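Local atomic coordinates of INSIG protein homolog (Mycobacterium vanbaalenii PYR-1, PDB entry 4XU6), a protein that binds diacylglycerol as a homotrimeric membrane protein of the INSIG family, a mycobacterial homologue of the Insig proteins that monitor sterol levels. Residues 1-5 and 61-66; 25-31 and 91-97. The contacts are given in a common frame with arbitrary orientation. Residue numbers count along the deposited sequence, not the author numbering.

The two contacts sit at opposite ends of the first transmembrane helix, 5-29. Contact 1 joins the chain's N-terminus, just ahead of that helix, to the end of helix 48-64; contact 2 joins the helix's C-terminal turn to the last turns of helix 76-96. Their centres lie 32 Å apart, on opposite sides of the chain's centre. Contact 1 is partly buried and touches no other subunit: its bonds run from backbone amides and an arginine to a carboxylate and a carbonyl. Contact 2 is buried, reaches the lipid pocket through His-26 and borders the other subunits; there, small side chains and a histidine-to-threonine hydrogen bond take the place of the arginine and glutamate.

Contact 1. Residues 1-5 and 61-66; sequences MRLRI and AELRLH. With BOG (octyl beta-D-glucopyranoside), chain B.
Residues 1-4 run without regular structure (Arg-2 phi/psi -88/-35, Leu-3 -66/145) beside the last turn of helix 48-64, with Leu-3 nearest Glu-62, their CA atoms 6.2 Å apart; Arg-4 is the N-cap residue of helix 5-29. Two backbone amides bind one carboxylate. Glu-62, with chi1 t and chi2 p, lifts its carboxylate so that OE2 accepts from Arg-2 N at 2.8 Å and OE1 from Leu-3 N at 2.9 Å, both bonds nearly straight. The same OE2 also takes a hydrogen bond from His-66 NE2 at 2.7 Å, a His-carboxylate hydrogen bond within 61-66. Arg-2, chi1 m and then extended, lays its guanidinium flat on the His-66 ring, centres 4.1 Å apart and planes at 20°, while Arg-2 CD sits 4.0 Å above the ring centroid as a CH-pi contact. At the edge of the guanidinium, near its plane, NH2 of Arg-2 donates to Leu-65 O at 2.7 Å. In this six-helix transmembrane fold of the INSIG family the contact thus ties the N-terminus to the end of the second membrane helix, away from the diacylglycerol-binding residues His-26 and Tyr-150. Apolar contacts lie on the inner side: Leu-3 CD2 meets Leu-65 CD1 at 3.8 Å and Leu-3 CD1 meets Ala-61 CB at 4.1 Å, with helix 164-184 closing over both leucines through Ala-182 and Val-183. Arg-4 turns its CB away from residues 61-66, and its NH1 donates a weak 3.3 Å hydrogen bond to O2 of the octyl glucoside, a detergent also held by Glu-7 and Arg-185.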
loop_
_atom_site.group_PDB
_atom_site.type_symbol
_atom_site.label_atom_id
_atom_site.label_comp_id
_atom_site.label_asym_id
_atom_site.label_seq_id
_atom_site.Cartn_x
_atom_site.Cartn_y
_atom_site.Cartn_z
ATOM N N MET A 1 13.470 4.727 34.575
ATOM C CA MET A 1 12.983 4.851 33.207
ATOM C C MET A 1 11.507 5.243 33.186
ATOM O O MET A 1 10.809 5.142 34.199
ATOM C CB MET A 1 13.240 3.567 32.410
ATOM C CG MET A 1 12.367 2.378 32.779
ATOM S SD MET A 1 12.766 0.939 31.763
ATOM C CE MET A 1 11.404 -0.161 32.127
ATOM N N ARG A 2 11.035 5.708 32.034
ATOM C CA ARG A 2 9.693 6.278 31.951
ATOM C C ARG A 2 8.613 5.247 31.657
ATOM O O ARG A 2 7.493 5.352 32.173
ATOM C CB ARG A 2 9.681 7.437 30.960
ATOM C CG ARG A 2 10.785 8.412 31.319
ATOM C CD ARG A 2 10.615 9.805 30.791
ATOM N NE ARG A 2 11.542 10.685 31.506
ATOM C CZ ARG A 2 11.915 11.893 31.095
ATOM N NH1 ARG A 2 12.763 12.604 31.826
ATOM N NH2 ARG A 2 11.446 12.392 29.958
ATOM N N LEU A 3 8.952 4.252 30.845
ATOM C CA LEU A 3 8.089 3.085 30.689
ATOM C C LEU A 3 8.041 2.329 32.006
ATOM O O LEU A 3 9.032 2.274 32.735
ATOM C CB LEU A 3 8.625 2.149 29.602
ATOM C CG LEU A 3 8.543 2.598 28.147
ATOM C CD1 LEU A 3 9.258 1.602 27.222
ATOM C CD2 LEU A 3 7.078 2.749 27.751
ATOM N N ARG A 4 6.889 1.750 32.318
ATOM C CA ARG A 4 6.805 0.818 33.430
ATOM C C ARG A 4 7.265 -0.545 32.922
ATOM O O ARG A 4 7.238 -0.795 31.712
ATOM C CB ARG A 4 5.381 0.781 33.981
ATOM C CG ARG A 4 5.011 2.073 34.698
ATOM C CD ARG A 4 3.518 2.292 34.764
ATOM N NE ARG A 4 3.198 3.503 35.519
ATOM C CZ ARG A 4 1.966 3.956 35.717
ATOM N NH1 ARG A 4 0.933 3.290 35.213
ATOM N NH2 ARG A 4 1.764 5.068 36.429
ATOM N N ILE A 5 7.721 -1.408 33.827
ATOM C CA ILE A 5 8.261 -2.706 33.422
ATOM C C ILE A 5 7.268 -3.491 32.570
ATOM O O ILE A 5 7.645 -4.084 31.560
ATOM C CB ILE A 5 8.706 -3.559 34.637
ATOM C CG1 ILE A 5 9.907 -2.911 35.327
ATOM C CG2 ILE A 5 9.077 -4.973 34.201
ATOM N N ALA A 61 10.985 3.116 22.121
ATOM C CA ALA A 61 9.806 3.661 22.777
ATOM C C ALA A 61 10.232 4.488 23.992
ATOM O O ALA A 61 9.734 5.591 24.220
ATOM C CB ALA A 61 8.877 2.545 23.203
ATOM N N GLU A 62 11.149 3.938 24.780
ATOM C CA GLU A 62 11.675 4.660 25.943
ATOM C C GLU A 62 12.362 5.962 25.515
ATOM O O GLU A 62 12.112 7.027 26.101
ATOM C CB GLU A 62 12.649 3.769 26.725
ATOM C CG GLU A 62 13.358 4.481 27.887
ATOM C CD GLU A 62 12.440 4.781 29.057
ATOM O OE1 GLU A 62 11.354 4.169 29.146
ATOM O OE2 GLU A 62 12.815 5.631 29.899
ATOM N N LEU A 63 13.209 5.876 24.489
ATOM C CA LEU A 63 13.895 7.051 23.941
ATOM C C LEU A 63 12.935 8.200 23.623
ATOM O O LEU A 63 13.197 9.356 23.980
ATOM C CB LEU A 63 14.700 6.682 22.686
ATOM C CG LEU A 63 15.330 7.825 21.873
ATOM C CD1 LEU A 63 16.309 8.650 22.720
ATOM C CD2 LEU A 63 16.018 7.306 20.606
ATOM N N ARG A 64 11.827 7.883 22.950
ATOM C CA ARG A 64 10.836 8.895 22.591
ATOM C C ARG A 64 10.323 9.635 23.829
ATOM O O ARG A 64 10.104 10.847 23.793
ATOM C CB ARG A 64 9.655 8.268 21.823
ATOM C CG ARG A 64 8.488 9.236 21.583
ATOM C CD ARG A 64 8.959 10.405 20.724
ATOM N NE ARG A 64 7.936 11.421 20.447
ATOM C CZ ARG A 64 7.772 12.537 21.160
ATOM N NH1 ARG A 64 8.533 12.769 22.227
ATOM N NH2 ARG A 64 6.840 13.421 20.817
ATOM N N LEU A 65 10.145 8.905 24.926
ATOM C CA LEU A 65 9.650 9.516 26.159
ATOM C C LEU A 65 10.664 10.463 26.823
ATOM O O LEU A 65 10.336 11.162 27.785
ATOM C CB LEU A 65 9.172 8.446 27.140
ATOM C CG LEU A 65 8.027 7.564 26.629
ATOM C CD1 LEU A 65 7.668 6.514 27.662
ATOM C CD2 LEU A 65 6.807 8.412 26.264
ATOM N N HIS A 66 11.886 10.492 26.305
ATOM C CA HIS A 66 12.895 11.428 26.794
ATOM C C HIS A 66 13.067 12.601 25.831
ATOM O O HIS A 66 13.866 13.511 26.076
ATOM C CB HIS A 66 14.229 10.707 27.020
ATOM C CG HIS A 66 14.205 9.754 28.175
ATOM N ND1 HIS A 66 14.600 10.115 29.445
ATOM C CD2 HIS A 66 13.820 8.459 28.254
ATOM C CE1 HIS A 66 14.460 9.083 30.259
ATOM N NE2 HIS A 66 13.990 8.065 29.560
HETATM C C1 BOG B . -0.372 -1.120 32.211
HETATM O O1 BOG B . 0.469 -1.178 31.062
HETATM C C2 BOG B . -0.398 0.310 32.772
HETATM O O2 BOG B . 0.935 0.709 33.122
HETATM C C3 BOG B . -1.299 0.389 33.991
HETATM O O3 BOG B . -1.431 1.755 34.402
HETATM C C4 BOG B . -2.676 -0.157 33.638
HETATM O O4 BOG B . -3.472 -0.209 34.828
HETATM C C5 BOG B . -2.579 -1.545 32.995
HETATM O O5 BOG B . -1.698 -1.522 31.867
HETATM C C6 BOG B . -3.949 -2.062 32.556
HETATM O O6 BOG B . -4.514 -1.206 31.556
HETATM C "C1'" BOG B . 0.394 -2.415 30.335
HETATM C "C2'" BOG B . 0.996 -2.166 28.952
HETATM C "C3'" BOG B . 0.182 -2.748 27.813
HETATM C "C4'" BOG B . -0.170 -1.670 26.797
HETATM C "C5'" BOG B . 0.939 -1.393 25.791
HETATM C "C6'" BOG B . 0.358 -1.460 24.377
HETATM C "C7'" BOG B . 1.309 -0.888 23.329
HETATM C "C8'" BOG B . 1.522 0.596 23.552
#

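Contact 2. Residues 25-31 and 91-97; sequences SHVVTGT and VTTALVH
Ala-94 points its methyl straight at helix 5-29, where CB lies 3.5 Å from Ser-25 O, 3.8 Å from Ser-25 CB and 3.6 Å from His-26 CD2. With alanine and serine at the interface, two transmembrane helices of the INSIG six-helix fold run nearly parallel: the axes of 25-29 and 91-96 approach to 8.7 Å at 12°, with the His-26 and Ala-94 CA atoms 5.0 Å apart. His-26, chi1 m, reaches along the interface so that NE2 donates to Thr-93 OG1 at 2.8 Å; that hydroxyl is also bonded to Tyr-90 O. This histidine binds diacylglycerol and here touches the bound tridecanoic acid, so the bond probably helps orient the imidazole, while Tyr-90 meets it edge-to-face. On another side, Ser-25 OG, itself bonded to Ile-21 O, rests 3.5 Å from Val-91 CG1, and Pro-103 of the second subunit packs on Ser-25. Helix 25-29 ends in a Schellman motif at Gly-30, where phi/psi of 82/15 would jam any CB against the preceding carbonyl O and so calls for glycine. Thr-29, chi1 p, turns OG1 back to Ser-25 O at 2.8 Å and accepts from Thr-31 OG1 at 2.9 Å. His-97, chi1 p, folds back onto its own last turn, ND1 donating to Ala-94 O at 2.9 Å, and presents a ring face to Thr-31, whose CA stands 3.8 Å over the centroid in a CH-pi contact. One water bridges the segments, 3.0 Å from His-97 NE2 and donating to Thr-29 O at 3.3 Å.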
loop_
_atom_site.group_PDB
_atom_site.type_symbol
_atom_site.label_atom_id
_atom_site.label_comp_id
_atom_site.label_asym_id
_atom_site.label_seq_id
_atom_site.Cartn_x
_atom_site.Cartn_y
_atom_site.Cartn_z
ATOM N N SER A 25 9.929 -14.722 6.878
ATOM C CA SER A 25 9.649 -14.343 5.495
ATOM C C SER A 25 10.935 -14.170 4.682
ATOM O O SER A 25 11.032 -14.656 3.554
ATOM C CB SER A 25 8.804 -13.064 5.452
ATOM O OG SER A 25 7.537 -13.288 6.045
ATOM N N HIS A 26 11.929 -13.488 5.253
ATOM C CA HIS A 26 13.227 -13.347 4.587
ATOM C C HIS A 26 13.921 -14.692 4.353
ATOM O O HIS A 26 14.471 -14.941 3.277
ATOM C CB HIS A 26 14.152 -12.419 5.385
ATOM C CG HIS A 26 13.925 -10.965 5.103
ATOM N ND1 HIS A 26 14.558 -9.959 5.803
ATOM C CD2 HIS A 26 13.144 -10.350 4.184
ATOM C CE1 HIS A 26 14.166 -8.786 5.332
ATOM N NE2 HIS A 26 13.310 -8.996 4.347
ATOM N N VAL A 27 13.900 -15.557 5.361
ATOM C CA VAL A 27 14.572 -16.855 5.229
ATOM C C VAL A 27 13.901 -17.742 4.176
ATOM O O VAL A 27 14.581 -18.288 3.294
ATOM C CB VAL A 27 14.682 -17.587 6.582
ATOM C CG1 VAL A 27 15.142 -19.045 6.387
ATOM C CG2 VAL A 27 15.651 -16.842 7.509
ATOM N N VAL A 28 12.577 -17.857 4.245
ATOM C CA VAL A 28 11.848 -18.763 3.358
ATOM C C VAL A 28 11.861 -18.296 1.900
ATOM O O VAL A 28 11.734 -19.102 0.983
ATOM C CB VAL A 28 10.388 -19.020 3.843
ATOM C CG1 VAL A 28 9.495 -17.795 3.578
ATOM C CG2 VAL A 28 9.816 -20.255 3.166
ATOM N N THR A 29 12.042 -16.998 1.672
ATOM C CA THR A 29 12.118 -16.499 0.303
ATOM C C THR A 29 13.559 -16.449 -0.187
ATOM O O THR A 29 13.805 -16.159 -1.355
ATOM C CB THR A 29 11.551 -15.067 0.168
ATOM O OG1 THR A 29 12.242 -14.206 1.077
ATOM C CG2 THR A 29 10.065 -15.034 0.462
ATOM N N GLY A 30 14.513 -16.701 0.707
ATOM C CA GLY A 30 15.918 -16.643 0.328
ATOM C C GLY A 30 16.511 -15.240 0.317
ATOM O O GLY A 30 17.585 -15.010 -0.252
ATOM N N THR A 31 15.815 -14.293 0.937
ATOM C CA THR A 31 16.342 -12.932 1.058
ATOM C C THR A 31 17.608 -12.969 1.910
ATOM O O THR A 31 18.586 -12.279 1.621
ATOM C CB THR A 31 15.315 -11.981 1.724
ATOM O OG1 THR A 31 14.100 -11.964 0.960
ATOM C CG2 THR A 31 15.872 -10.548 1.836
ATOM N N VAL A 91 7.461 -7.760 5.223
ATOM C CA VAL A 91 7.197 -8.951 4.405
ATOM C C VAL A 91 7.235 -8.643 2.910
ATOM O O VAL A 91 7.588 -9.505 2.109
ATOM C CB VAL A 91 5.883 -9.692 4.793
ATOM C CG1 VAL A 91 5.957 -10.182 6.243
ATOM C CG2 VAL A 91 4.652 -8.809 4.575
ATOM N N THR A 92 6.898 -7.412 2.532
ATOM C CA THR A 92 6.989 -7.025 1.122
ATOM C C THR A 92 8.435 -7.096 0.635
ATOM O O THR A 92 8.693 -7.501 -0.501
ATOM C CB THR A 92 6.422 -5.602 0.870
ATOM O OG1 THR A 92 5.018 -5.587 1.159
ATOM C CG2 THR A 92 6.634 -5.177 -0.592
ATOM N N THR A 93 9.381 -6.711 1.489
ATOM C CA THR A 93 10.784 -6.777 1.080
ATOM C C THR A 93 11.193 -8.212 0.788
ATOM O O THR A 93 12.015 -8.451 -0.075
ATOM C CB THR A 93 11.763 -6.150 2.100
ATOM O OG1 THR A 93 11.730 -6.876 3.333
ATOM C CG2 THR A 93 11.420 -4.682 2.344
ATOM N N ALA A 94 10.598 -9.165 1.496
ATOM C CA ALA A 94 10.863 -10.575 1.216
ATOM C C ALA A 94 10.329 -10.958 -0.169
ATOM O O ALA A 94 10.970 -11.700 -0.924
ATOM C CB ALA A 94 10.235 -11.449 2.297
ATOM N N LEU A 95 9.156 -10.439 -0.512
ATOM C CA LEU A 95 8.546 -10.759 -1.803
ATOM C C LEU A 95 9.291 -10.143 -2.986
ATOM O O LEU A 95 9.325 -10.728 -4.060
ATOM C CB LEU A 95 7.086 -10.299 -1.839
ATOM C CG LEU A 95 6.167 -10.873 -0.760
ATOM C CD1 LEU A 95 4.748 -10.324 -0.900
ATOM C CD2 LEU A 95 6.162 -12.383 -0.804
ATOM N N VAL A 96 9.877 -8.964 -2.801
ATOM C CA VAL A 96 10.434 -8.242 -3.943
ATOM C C VAL A 96 11.958 -8.173 -3.957
ATOM O O VAL A 96 12.535 -7.515 -4.817
ATOM C CB VAL A 96 9.843 -6.798 -4.055
ATOM C CG1 VAL A 96 8.317 -6.849 -4.123
ATOM C CG2 VAL A 96 10.302 -5.911 -2.878
ATOM N N HIS A 97 12.615 -8.857 -3.020
ATOM C CA HIS A 97 14.068 -8.708 -2.854
ATOM C C HIS A 97 14.904 -9.023 -4.105
ATOM O O HIS A 97 16.007 -8.495 -4.251
ATOM C CB HIS A 97 14.587 -9.570 -1.696
ATOM C CG HIS A 97 14.700 -11.022 -2.043
ATOM N ND1 HIS A 97 13.647 -11.901 -1.908
ATOM C CD2 HIS A 97 15.734 -11.744 -2.543
ATOM C CE1 HIS A 97 14.029 -13.104 -2.305
ATOM N NE2 HIS A 97 15.290 -13.035 -2.692
HETATM O O HOH W 1 15.778 -15.730 -3.913
#